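Local coordinates for protein monovalent Na+/H+ antiporter subunit D (PDB 7D3U) that probably exchanges sodium ions for protons across the cell membrane as one of the membrane subunits of the Mrp antiporter complex, at residues A[164-169]-A[227-232]; A[171-176]-A[218-223]. One frame throughout, in Å; residues are numbered along the deposited sequence.

Contact 1: residues A[164-169]-A[227-232]; sequences RLYISV and HGWLAR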
loop_
_atom_site.group_PDB
_atom_site.type_symbol
_atom_site.label_atom_id
_atom_site.label_comp_id
_atom_site.label_asym_id
_atom_site.label_seq_id
_atom_site.Cartn_x
_atom_site.Cartn_y
_atom_site.Cartn_z
ATOM N N ARG A 164 -7.051 8.911 -6.669
ATOM C CA ARG A 164 -6.115 9.834 -7.301
ATOM C C ARG A 164 -4.755 9.769 -6.626
ATOM O O ARG A 164 -3.726 9.633 -7.293
ATOM C CB ARG A 164 -6.657 11.262 -7.248
ATOM C CG ARG A 164 -7.759 11.574 -8.234
ATOM C CD ARG A 164 -8.182 13.024 -8.092
ATOM N NE ARG A 164 -9.424 13.316 -8.794
ATOM C CZ ARG A 164 -10.042 14.490 -8.750
ATOM N NH1 ARG A 164 -9.531 15.481 -8.035
ATOM N NH2 ARG A 164 -11.170 14.674 -9.420
ATOM N N LEU A 165 -4.738 9.859 -5.295
ATOM C CA LEU A 165 -3.474 9.822 -4.565
ATOM C C LEU A 165 -2.752 8.497 -4.774
ATOM O O LEU A 165 -1.535 8.469 -5.003
ATOM C CB LEU A 165 -3.728 10.063 -3.079
ATOM C CG LEU A 165 -2.557 9.780 -2.146
ATOM C CD1 LEU A 165 -1.404 10.703 -2.473
ATOM C CD2 LEU A 165 -2.987 9.941 -0.704
ATOM N N TYR A 166 -3.492 7.390 -4.700
ATOM C CA TYR A 166 -2.914 6.064 -4.883
ATOM C C TYR A 166 -2.242 5.944 -6.242
ATOM O O TYR A 166 -1.057 5.603 -6.341
ATOM C CB TYR A 166 -4.012 5.013 -4.728
ATOM C CG TYR A 166 -3.515 3.614 -4.477
ATOM C CD1 TYR A 166 -3.197 3.193 -3.198
ATOM C CD2 TYR A 166 -3.374 2.709 -5.519
ATOM C CE1 TYR A 166 -2.748 1.914 -2.961
ATOM C CE2 TYR A 166 -2.923 1.428 -5.292
ATOM C CZ TYR A 166 -2.612 1.037 -4.010
ATOM O OH TYR A 166 -2.161 -0.237 -3.767
ATOM N N ILE A 167 -2.991 6.227 -7.309
ATOM C CA ILE A 167 -2.454 6.074 -8.658
ATOM C C ILE A 167 -1.320 7.058 -8.902
ATOM O O ILE A 167 -0.346 6.743 -9.595
ATOM C CB ILE A 167 -3.579 6.233 -9.693
ATOM C CG1 ILE A 167 -4.685 5.227 -9.402
ATOM C CG2 ILE A 167 -3.048 6.028 -11.096
ATOM C CD1 ILE A 167 -5.981 5.564 -10.049
ATOM N N SER A 168 -1.415 8.259 -8.330
ATOM C CA SER A 168 -0.376 9.257 -8.542
ATOM C C SER A 168 0.943 8.815 -7.925
ATOM O O SER A 168 1.975 8.785 -8.603
ATOM C CB SER A 168 -0.821 10.599 -7.969
ATOM O OG SER A 168 -1.688 11.267 -8.867
ATOM N N VAL A 169 0.931 8.461 -6.637
ATOM C CA VAL A 169 2.172 8.037 -5.991
ATOM C C VAL A 169 2.588 6.627 -6.366
ATOM O O VAL A 169 3.685 6.199 -5.990
ATOM C CB VAL A 169 2.071 8.097 -4.459
ATOM C CG1 VAL A 169 1.646 9.479 -4.010
ATOM C CG2 VAL A 169 1.102 7.050 -3.983
ATOM N N HIS A 227 5.240 7.409 3.363
ATOM C CA HIS A 227 4.244 6.526 3.955
ATOM C C HIS A 227 2.847 7.117 4.010
ATOM O O HIS A 227 1.881 6.347 4.078
ATOM C CB HIS A 227 4.654 6.130 5.378
ATOM C CG HIS A 227 4.781 7.291 6.313
ATOM N ND1 HIS A 227 3.691 7.911 6.885
ATOM C CD2 HIS A 227 5.871 7.948 6.775
ATOM C CE1 HIS A 227 4.104 8.899 7.659
ATOM N NE2 HIS A 227 5.423 8.942 7.611
ATOM N N GLY A 228 2.701 8.441 3.989
ATOM C CA GLY A 228 1.389 9.051 4.093
ATOM C C GLY A 228 0.451 8.684 2.966
ATOM O O GLY A 228 -0.769 8.771 3.133
ATOM N N TRP A 229 0.988 8.271 1.819
ATOM C CA TRP A 229 0.125 7.907 0.704
ATOM C C TRP A 229 -0.631 6.616 0.979
ATOM O O TRP A 229 -1.712 6.405 0.422
ATOM C CB TRP A 229 0.948 7.786 -0.575
ATOM C CG TRP A 229 1.772 6.540 -0.668
ATOM C CD1 TRP A 229 3.095 6.413 -0.372
ATOM C CD2 TRP A 229 1.335 5.250 -1.111
ATOM N NE1 TRP A 229 3.506 5.122 -0.591
ATOM C CE2 TRP A 229 2.444 4.390 -1.046
ATOM C CE3 TRP A 229 0.111 4.741 -1.552
ATOM C CZ2 TRP A 229 2.365 3.049 -1.402
ATOM C CZ3 TRP A 229 0.038 3.413 -1.903
ATOM C CH2 TRP A 229 1.156 2.581 -1.828
ATOM N N LEU A 230 -0.086 5.745 1.823
ATOM C CA LEU A 230 -0.756 4.493 2.148
ATOM C C LEU A 230 -1.704 4.631 3.326
ATOM O O LEU A 230 -2.726 3.938 3.373
ATOM C CB LEU A 230 0.275 3.404 2.448
ATOM C CG LEU A 230 -0.285 1.994 2.618
ATOM C CD1 LEU A 230 0.716 0.979 2.112
ATOM C CD2 LEU A 230 -0.631 1.729 4.068
ATOM N N ALA A 231 -1.389 5.508 4.277
ATOM C CA ALA A 231 -2.290 5.751 5.393
ATOM C C ALA A 231 -3.507 6.566 4.983
ATOM O O ALA A 231 -4.492 6.602 5.728
ATOM C CB ALA A 231 -1.544 6.459 6.522
ATOM N N ARG A 232 -3.463 7.219 3.824
ATOM C CA ARG A 232 -4.556 8.055 3.349
ATOM C C ARG A 232 -5.216 7.508 2.090
ATOM O O ARG A 232 -5.934 8.246 1.412
ATOM C CB ARG A 232 -4.056 9.477 3.096
ATOM C CG ARG A 232 -3.385 10.119 4.293
ATOM C CD ARG A 232 -4.372 10.350 5.418
ATOM N NE ARG A 232 -5.471 11.213 5.003
ATOM C CZ ARG A 232 -6.507 11.522 5.773
ATOM N NH1 ARG A 232 -7.463 12.316 5.314
ATOM N NH2 ARG A 232 -6.587 11.039 7.004
#

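Contact 2: residues A[171-176]-A[218-223]; sequences LLASTI and AIKAAV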
loop_
_atom_site.group_PDB
_atom_site.type_symbol
_atom_site.label_atom_id
_atom_site.label_comp_id
_atom_site.label_asym_id
_atom_site.label_seq_id
_atom_site.Cartn_x
_atom_site.Cartn_y
_atom_site.Cartn_z
ATOM N N LEU A 171 2.023 5.480 -9.862
ATOM C CA LEU A 171 2.587 5.722 -11.183
ATOM C C LEU A 171 3.951 6.388 -11.082
ATOM O O LEU A 171 4.822 6.149 -11.924
ATOM C CB LEU A 171 1.631 6.578 -12.015
ATOM C CG LEU A 171 2.137 7.124 -13.350
ATOM C CD1 LEU A 171 2.587 5.994 -14.257
ATOM C CD2 LEU A 171 1.069 7.962 -14.026
ATOM N N LEU A 172 4.159 7.213 -10.055
ATOM C CA LEU A 172 5.473 7.804 -9.841
ATOM C C LEU A 172 6.475 6.755 -9.380
ATOM O O LEU A 172 7.616 6.730 -9.852
ATOM C CB LEU A 172 5.371 8.945 -8.830
ATOM C CG LEU A 172 6.656 9.563 -8.278
ATOM C CD1 LEU A 172 7.610 9.938 -9.393
ATOM C CD2 LEU A 172 6.327 10.778 -7.433
ATOM N N ALA A 173 6.065 5.871 -8.467
ATOM C CA ALA A 173 6.956 4.800 -8.033
ATOM C C ALA A 173 7.242 3.833 -9.172
ATOM O O ALA A 173 8.372 3.359 -9.326
ATOM C CB ALA A 173 6.350 4.060 -6.843
ATOM N N SER A 174 6.229 3.532 -9.985
ATOM C CA SER A 174 6.436 2.656 -11.131
ATOM C C SER A 174 7.413 3.270 -12.122
ATOM O O SER A 174 8.286 2.580 -12.659
ATOM C CB SER A 174 5.101 2.359 -11.808
ATOM O OG SER A 174 4.377 1.376 -11.091
ATOM N N THR A 175 7.296 4.574 -12.367
ATOM C CA THR A 175 8.199 5.208 -13.315
ATOM C C THR A 175 9.605 5.339 -12.746
ATOM O O THR A 175 10.583 5.255 -13.494
ATOM C CB THR A 175 7.656 6.572 -13.723
ATOM O OG1 THR A 175 6.318 6.420 -14.209
ATOM C CG2 THR A 175 8.503 7.150 -14.823
ATOM N N ILE A 176 9.735 5.527 -11.433
ATOM C CA ILE A 176 11.062 5.522 -10.826
ATOM C C ILE A 176 11.687 4.137 -10.937
ATOM O O ILE A 176 12.886 4.002 -11.206
ATOM C CB ILE A 176 10.985 6.001 -9.368
ATOM C CG1 ILE A 176 10.675 7.494 -9.319
ATOM C CG2 ILE A 176 12.285 5.726 -8.649
ATOM C CD1 ILE A 176 10.528 8.033 -7.920
ATOM N N ALA A 218 10.458 0.756 -2.211
ATOM C CA ALA A 218 10.153 1.238 -0.869
ATOM C C ALA A 218 8.965 2.187 -0.874
ATOM O O ALA A 218 8.146 2.155 0.050
ATOM C CB ALA A 218 11.378 1.921 -0.267
ATOM N N ILE A 219 8.865 3.048 -1.889
ATOM C CA ILE A 219 7.654 3.844 -2.068
ATOM C C ILE A 219 6.448 2.927 -2.183
ATOM O O ILE A 219 5.416 3.139 -1.536
ATOM C CB ILE A 219 7.772 4.753 -3.302
ATOM C CG1 ILE A 219 8.940 5.721 -3.167
ATOM C CG2 ILE A 219 6.488 5.532 -3.503
ATOM C CD1 ILE A 219 9.172 6.529 -4.419
ATOM N N LYS A 220 6.565 1.886 -3.008
ATOM C CA LYS A 220 5.475 0.925 -3.138
ATOM C C LYS A 220 5.212 0.185 -1.833
ATOM O O LYS A 220 4.098 -0.302 -1.615
ATOM C CB LYS A 220 5.778 -0.071 -4.252
ATOM C CG LYS A 220 5.842 0.561 -5.619
ATOM C CD LYS A 220 6.145 -0.472 -6.677
ATOM C CE LYS A 220 6.254 0.178 -8.037
ATOM N NZ LYS A 220 4.972 0.800 -8.446
ATOM N N ALA A 221 6.214 0.086 -0.964
ATOM C CA ALA A 221 6.075 -0.604 0.309
ATOM C C ALA A 221 5.763 0.331 1.467
ATOM O O ALA A 221 5.494 -0.151 2.571
ATOM C CB ALA A 221 7.351 -1.390 0.623
ATOM N N ALA A 222 5.796 1.645 1.244
ATOM C CA ALA A 222 5.446 2.642 2.255
ATOM C C ALA A 222 6.374 2.563 3.469
ATOM O O ALA A 222 5.956 2.268 4.589
ATOM C CB ALA A 222 3.978 2.510 2.670
ATOM N N VAL A 223 7.655 2.832 3.223
ATOM C CA VAL A 223 8.629 3.011 4.295
ATOM C C VAL A 223 8.463 4.418 4.856
ATOM O O VAL A 223 7.689 5.215 4.318
ATOM C CB VAL A 223 10.062 2.758 3.801
ATOM C CG1 VAL A 223 10.182 1.346 3.264
ATOM C CG2 VAL A 223 10.414 3.751 2.723
#

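Contact 1: residues A[164-169]-A[227-232]
The long transmembrane helix 157-187 here meets the short helix 228-231, which follows helix 204-221 after a break, consistent with the interrupted membrane helix of complex I-type antiporter subunits. W229 carries the contact. Its CG takes the crowded position between the backbone N and the carbonyl carbon (chi1 76°), and the indole is turned toward the longer helix. Y166, with CG anti to its backbone N, meets it in an offset edge-to-face pair: the edge of the six-membered ring of W229, at CZ3, is directed at the tyrosine face, nearest CE1, with planes 65° apart and centroids 5.4 Å from each other. The flat rings fit together beside the close backbone approach, where the CA atoms of Y166 and W229 are 6.6 Å apart. One methyl of the beta-branched V169, CG2, rests on one face of the indole, off toward the rim, 3.4 Å from W229 CD2; L230 CB lies over the centre of the opposite face. R232 offers its CB; the chain then bends at chi2 and chi3 and leads away, and NH1 makes salt bridges to D103 of subunit C and D564 of subunit A. L165 completes the apolar patch, with CD1 4.2 Å from W229 CB and CD2 4.0 Å from R232 CB.

Contact 2: residues A[171-176]-A[218-223]
No aromatic ring lies in this contact, so no face or edge is stacked, and aliphatic chains and one hydroxyl meet instead. The planar L171 carbonyl stays within helix 157-187, where T175, turned away from the partner segment, sets OG1 in the carbonyl plane 2.7 Å from L171 O. Across the interface, K220 reaches out extended from CB to CE and bends only at its last torsion (chi4 -63°), which brings NZ to S174 OG in a 2.8 Å hydrogen bond. Serine is compact and can accept there; its OG also hydrogen-bonds E137 OE2, so it bridges a buried lysine and a glutamate whose nearness would tend to keep the amine charged. Such a Lys-Glu pair recalls the proton-translocating residues of complex I-type antiporter subunits. A173 has only a methyl, letting the helices approach: its CB lies 3.7 Å from both I219 CG2 and K220 CG. I176 and I219 cross at about a right angle, with their CD1 atoms 4.0 Å apart. Just beyond K220, a Schellman motif with positive phi at A222 ends helix 204-221. Helix 129-146, which carries E137, packs against S174 and K220, and helix 249-263 touches K220 and A221.

Overall arrangement
Both contacts use helix 157-187, and their centres are about 10 Å apart on the same side of the chain's centre. In sequence, 164-169 precedes 171-176 on that helix, whereas 218-223 precedes 227-232, so contact 2 is the inner pair and contact 1 the outer. One continuous helix thus runs beside both parts of an interrupted one: the end of helix 204-221 and the short helix 228-231. The break is bridged directly, as W229 NE1 makes a weak hydrogen bond to I219 O and L230 packs on A222. Apolar and aromatic packing in contact 1 therefore adjoins the polar K220-S174 site, within the family's antiporter-like transmembrane region.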